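PDB 5O9J: transcription initiation factor IIB from Methanocaldococcus jannaschii, which is represented here by its mini-intein, a HINT-fold domain that probably excises itself by protein splicing and joins the flanking host sequences. Local coordinates for residues A[87-99]-A[172-184]. Numbering follows the deposited sequence.
Sequences NKKVRVTRSHSVF and FVAGFGGFVLHNA. Unlike the reference sequence in segment 172-184: Ala184 (reference Thr).
Ser97 and His182 form a hydrogen-bonded antiparallel pair that joins strand 96-99 to the closing strand 180-183, a compact example of how a HINT fold brings its splicing motifs together. Ser97 N reaches His182 O at 2.8 Å, and His182 N returns a bond to Ser97 O at 3.0 Å; both are nearly straight and lie in the carbonyl planes. Beside this pair, the His182 and Phe99 rings lie nearly parallel but slid apart, barely overlapping, with His182 NE2 over the rim of one Phe99 face while it hydrogen-bonds Glu136.

Leu181 can be followed outward from the strand. Leu181 CB lies 4.0 Å from CD2 of the His96 ring. Leu181 CG meets Val92 CG1 at 3.8 Å, Leu181 CD1 runs alongside Val98 CG1, 3.5 Å away, and Leu181 CD2 turns to Val90 CG2 at 4.4 Å. Imidazole and aliphatic core thus share one leucine.

Farther along, Val90 CG1, placed by chi1 62° between backbone N and carbonyl carbon, sits over the centre of the Phe179 ring, 3.5 Å from its centroid and only 6° off the normal: a CH-pi contact. With alanine in place of Phe179, Val90 CG1 would probably lose its aromatic platform, and a gap would be likely to open between strand 88-92 and this loop. Near the ring, a water donates to both Lys89 O and Phe176 O, bridging the segments.

Thr93 to His96 is a type I turn matching the TxxH motif of inteins, and weak bonds from His96 ND1 to Thr93 O and OG1 help fix the ring's rotation. His96 NE2 lies 3.5 Å from Asn183 OD1, while Asn183 ND2 bonds Asn132. His182 and Asn183 match the C-terminal His-Asn of inteins, so the contact probably holds groups serving the two splice junctions close together. With Ala184 replacing the reference threonine, the downstream hydroxyl is absent, and the step needing it is probably blocked.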
# COMPACT_ATOMS: atom_id res chain seq x y z
N ASN A 87 12.48 -6.23 13.48
CA ASN A 87 12.34 -4.81 13.19
C ASN A 87 11.85 -4.52 11.78
O ASN A 87 12.30 -3.56 11.15
CB ASN A 87 13.66 -4.08 13.45
CG ASN A 87 13.89 -3.80 14.93
OD1 ASN A 87 14.44 -4.62 15.66
ND2 ASN A 87 13.44 -2.63 15.38
N LYS A 88 10.95 -5.36 11.28
CA LYS A 88 10.17 -5.03 10.09
C LYS A 88 9.05 -4.09 10.51
O LYS A 88 8.48 -4.23 11.59
CB LYS A 88 9.59 -6.29 9.43
CG LYS A 88 10.54 -7.03 8.52
CD LYS A 88 9.92 -8.33 8.03
CE LYS A 88 10.86 -9.06 7.08
NZ LYS A 88 10.84 -10.54 7.30
N LYS A 89 8.73 -3.12 9.66
CA LYS A 89 7.72 -2.15 10.02
C LYS A 89 7.01 -1.56 8.81
O LYS A 89 7.55 -1.54 7.71
CB LYS A 89 8.34 -1.03 10.87
CG LYS A 89 9.40 -0.22 10.16
CD LYS A 89 10.18 0.64 11.14
CE LYS A 89 11.21 -0.19 11.91
NZ LYS A 89 12.05 0.64 12.83
N VAL A 90 5.80 -1.08 9.03
CA VAL A 90 5.02 -0.47 7.96
C VAL A 90 4.18 0.66 8.53
O VAL A 90 3.75 0.60 9.68
CB VAL A 90 4.12 -1.53 7.26
CG1 VAL A 90 3.11 -2.13 8.23
CG2 VAL A 90 3.42 -0.93 6.04
N ARG A 91 3.98 1.71 7.75
CA ARG A 91 3.12 2.82 8.16
C ARG A 91 1.85 2.87 7.32
O ARG A 91 1.92 3.05 6.10
CB ARG A 91 3.84 4.16 8.04
CG ARG A 91 5.11 4.29 8.86
CD ARG A 91 5.73 5.66 8.62
NE ARG A 91 6.67 6.02 9.67
CZ ARG A 91 6.90 7.27 10.06
NH1 ARG A 91 7.77 7.51 11.04
NH2 ARG A 91 6.26 8.28 9.48
N VAL A 92 0.70 2.71 7.96
CA VAL A 92 -0.56 2.72 7.22
C VAL A 92 -1.65 3.50 7.95
O VAL A 92 -1.58 3.72 9.15
CB VAL A 92 -1.09 1.28 6.96
CG1 VAL A 92 -0.13 0.52 6.07
CG2 VAL A 92 -1.28 0.53 8.26
N THR A 93 -2.66 3.91 7.20
CA THR A 93 -3.81 4.57 7.79
C THR A 93 -4.71 3.57 8.49
O THR A 93 -4.58 2.36 8.32
CB THR A 93 -4.62 5.34 6.74
OG1 THR A 93 -5.13 4.41 5.77
CG2 THR A 93 -3.74 6.37 6.04
N ARG A 94 -5.63 4.11 9.26
CA ARG A 94 -6.47 3.35 10.16
C ARG A 94 -7.36 2.35 9.44
O ARG A 94 -7.66 1.27 9.96
CB ARG A 94 -7.33 4.32 10.99
CG ARG A 94 -8.81 4.05 10.98
CD ARG A 94 -9.54 4.93 11.97
NE ARG A 94 -8.97 4.84 13.31
CZ ARG A 94 -8.20 5.78 13.85
NH1 ARG A 94 -7.91 6.88 13.16
NH2 ARG A 94 -7.71 5.62 15.08
N SER A 95 -7.76 2.69 8.22
CA SER A 95 -8.74 1.89 7.51
C SER A 95 -8.13 0.68 6.80
O SER A 95 -8.74 0.14 5.88
CB SER A 95 -9.47 2.75 6.48
OG SER A 95 -8.55 3.22 5.51
N HIS A 96 -6.93 0.27 7.19
CA HIS A 96 -6.34 -0.91 6.58
C HIS A 96 -6.44 -2.11 7.50
O HIS A 96 -6.45 -1.97 8.72
CB HIS A 96 -4.87 -0.68 6.21
CG HIS A 96 -4.68 0.17 5.00
ND1 HIS A 96 -4.62 1.55 5.06
CD2 HIS A 96 -4.56 -0.16 3.69
CE1 HIS A 96 -4.47 2.03 3.84
NE2 HIS A 96 -4.43 1.02 2.99
N SER A 97 -6.52 -3.29 6.90
CA SER A 97 -6.58 -4.51 7.70
C SER A 97 -5.44 -5.45 7.31
O SER A 97 -4.93 -5.38 6.19
CB SER A 97 -7.93 -5.19 7.53
OG SER A 97 -8.04 -5.72 6.22
N VAL A 98 -5.05 -6.31 8.24
CA VAL A 98 -3.95 -7.23 8.00
C VAL A 98 -4.26 -8.61 8.56
O VAL A 98 -4.92 -8.74 9.59
CB VAL A 98 -2.64 -6.71 8.64
CG1 VAL A 98 -2.13 -5.49 7.89
CG2 VAL A 98 -2.86 -6.38 10.10
N PHE A 99 -3.78 -9.64 7.87
CA PHE A 99 -4.01 -11.01 8.33
C PHE A 99 -3.39 -11.23 9.69
O PHE A 99 -2.19 -11.04 9.88
CB PHE A 99 -3.45 -12.01 7.32
CG PHE A 99 -4.37 -12.29 6.18
CD1 PHE A 99 -5.63 -11.73 6.16
CD2 PHE A 99 -4.00 -13.13 5.15
CE1 PHE A 99 -6.50 -11.98 5.13
CE2 PHE A 99 -4.87 -13.39 4.12
CZ PHE A 99 -6.12 -12.81 4.10
N PHE A 172 -1.29 -2.91 -5.83
CA PHE A 172 0.03 -2.60 -6.37
C PHE A 172 1.12 -2.86 -5.35
O PHE A 172 0.86 -3.01 -4.15
CB PHE A 172 0.10 -1.15 -6.90
CG PHE A 172 -0.20 -0.10 -5.88
CD1 PHE A 172 0.80 0.44 -5.09
CD2 PHE A 172 -1.49 0.40 -5.75
CE1 PHE A 172 0.51 1.43 -4.15
CE2 PHE A 172 -1.79 1.39 -4.84
CZ PHE A 172 -0.79 1.91 -4.03
N VAL A 173 2.34 -2.94 -5.85
CA VAL A 173 3.48 -3.21 -5.02
C VAL A 173 4.10 -1.89 -4.60
O VAL A 173 4.34 -1.04 -5.45
CB VAL A 173 4.51 -4.08 -5.76
CG1 VAL A 173 5.82 -4.07 -5.06
CG2 VAL A 173 3.97 -5.51 -5.92
N ALA A 174 4.34 -1.73 -3.30
CA ALA A 174 4.91 -0.50 -2.77
C ALA A 174 5.45 -0.74 -1.38
O ALA A 174 4.76 -1.29 -0.52
CB ALA A 174 3.87 0.60 -2.74
N GLY A 175 6.69 -0.31 -1.14
CA GLY A 175 7.28 -0.43 0.18
C GLY A 175 7.90 -1.79 0.40
O GLY A 175 7.79 -2.68 -0.44
N PHE A 176 8.55 -1.95 1.55
CA PHE A 176 9.30 -3.16 1.84
C PHE A 176 8.82 -3.83 3.12
O PHE A 176 8.44 -3.17 4.07
CB PHE A 176 10.79 -2.83 1.98
CG PHE A 176 11.33 -2.03 0.84
CD1 PHE A 176 11.07 -2.39 -0.47
CD2 PHE A 176 12.12 -0.91 1.09
CE1 PHE A 176 11.58 -1.65 -1.52
CE2 PHE A 176 12.63 -0.16 0.04
CZ PHE A 176 12.36 -0.53 -1.27
N GLY A 177 8.86 -5.16 3.14
CA GLY A 177 8.59 -5.88 4.37
C GLY A 177 7.92 -7.21 4.15
O GLY A 177 8.26 -8.20 4.79
N GLY A 178 6.94 -7.25 3.25
CA GLY A 178 6.19 -8.47 3.01
C GLY A 178 4.80 -8.37 3.61
O GLY A 178 4.09 -9.37 3.71
N PHE A 179 4.42 -7.17 4.02
CA PHE A 179 3.06 -6.96 4.51
C PHE A 179 2.08 -7.02 3.35
O PHE A 179 2.39 -6.58 2.24
CB PHE A 179 2.92 -5.61 5.22
CG PHE A 179 3.75 -5.48 6.46
CD1 PHE A 179 5.05 -5.01 6.39
CD2 PHE A 179 3.21 -5.80 7.70
CE1 PHE A 179 5.81 -4.87 7.54
CE2 PHE A 179 3.97 -5.66 8.84
CZ PHE A 179 5.27 -5.20 8.76
N VAL A 180 0.89 -7.55 3.59
CA VAL A 180 -0.20 -7.36 2.65
C VAL A 180 -1.28 -6.52 3.32
O VAL A 180 -1.89 -6.93 4.31
CB VAL A 180 -0.79 -8.69 2.17
CG1 VAL A 180 -1.91 -8.43 1.17
CG2 VAL A 180 0.30 -9.54 1.55
N LEU A 181 -1.49 -5.33 2.79
CA LEU A 181 -2.42 -4.39 3.40
C LEU A 181 -3.72 -4.36 2.62
O LEU A 181 -3.74 -4.03 1.43
CB LEU A 181 -1.80 -2.98 3.45
CG LEU A 181 -0.46 -2.79 4.19
CD1 LEU A 181 -0.43 -3.54 5.52
CD2 LEU A 181 0.73 -3.17 3.31
N HIS A 182 -4.81 -4.72 3.29
CA HIS A 182 -6.12 -4.71 2.66
C HIS A 182 -6.90 -3.44 3.02
O HIS A 182 -6.96 -3.08 4.18
CB HIS A 182 -6.92 -5.94 3.07
CG HIS A 182 -6.23 -7.24 2.81
ND1 HIS A 182 -6.55 -8.04 1.72
CD2 HIS A 182 -5.27 -7.90 3.49
CE1 HIS A 182 -5.80 -9.12 1.75
NE2 HIS A 182 -5.01 -9.07 2.80
N ASN A 183 -7.48 -2.78 2.02
CA ASN A 183 -8.42 -1.70 2.28
C ASN A 183 -9.58 -2.23 3.11
O ASN A 183 -9.99 -3.38 2.96
CB ASN A 183 -8.95 -1.09 0.99
CG ASN A 183 -7.87 -0.40 0.18
OD1 ASN A 183 -6.78 -0.12 0.67
ND2 ASN A 183 -8.17 -0.11 -1.09
N ALA A 184 -10.10 -1.41 4.01
CA ALA A 184 -11.12 -1.89 4.94
C ALA A 184 -11.97 -0.75 5.48
O ALA A 184 -12.32 0.18 4.74
CB ALA A 184 -10.46 -2.65 6.10
OXT ALA A 184 -12.33 -0.75 6.66
O HOH W 1 6.80 -1.33 5.26
O HOH W 2 10.18 -3.04 6.81
O HOH W 3 -2.43 -9.26 5.31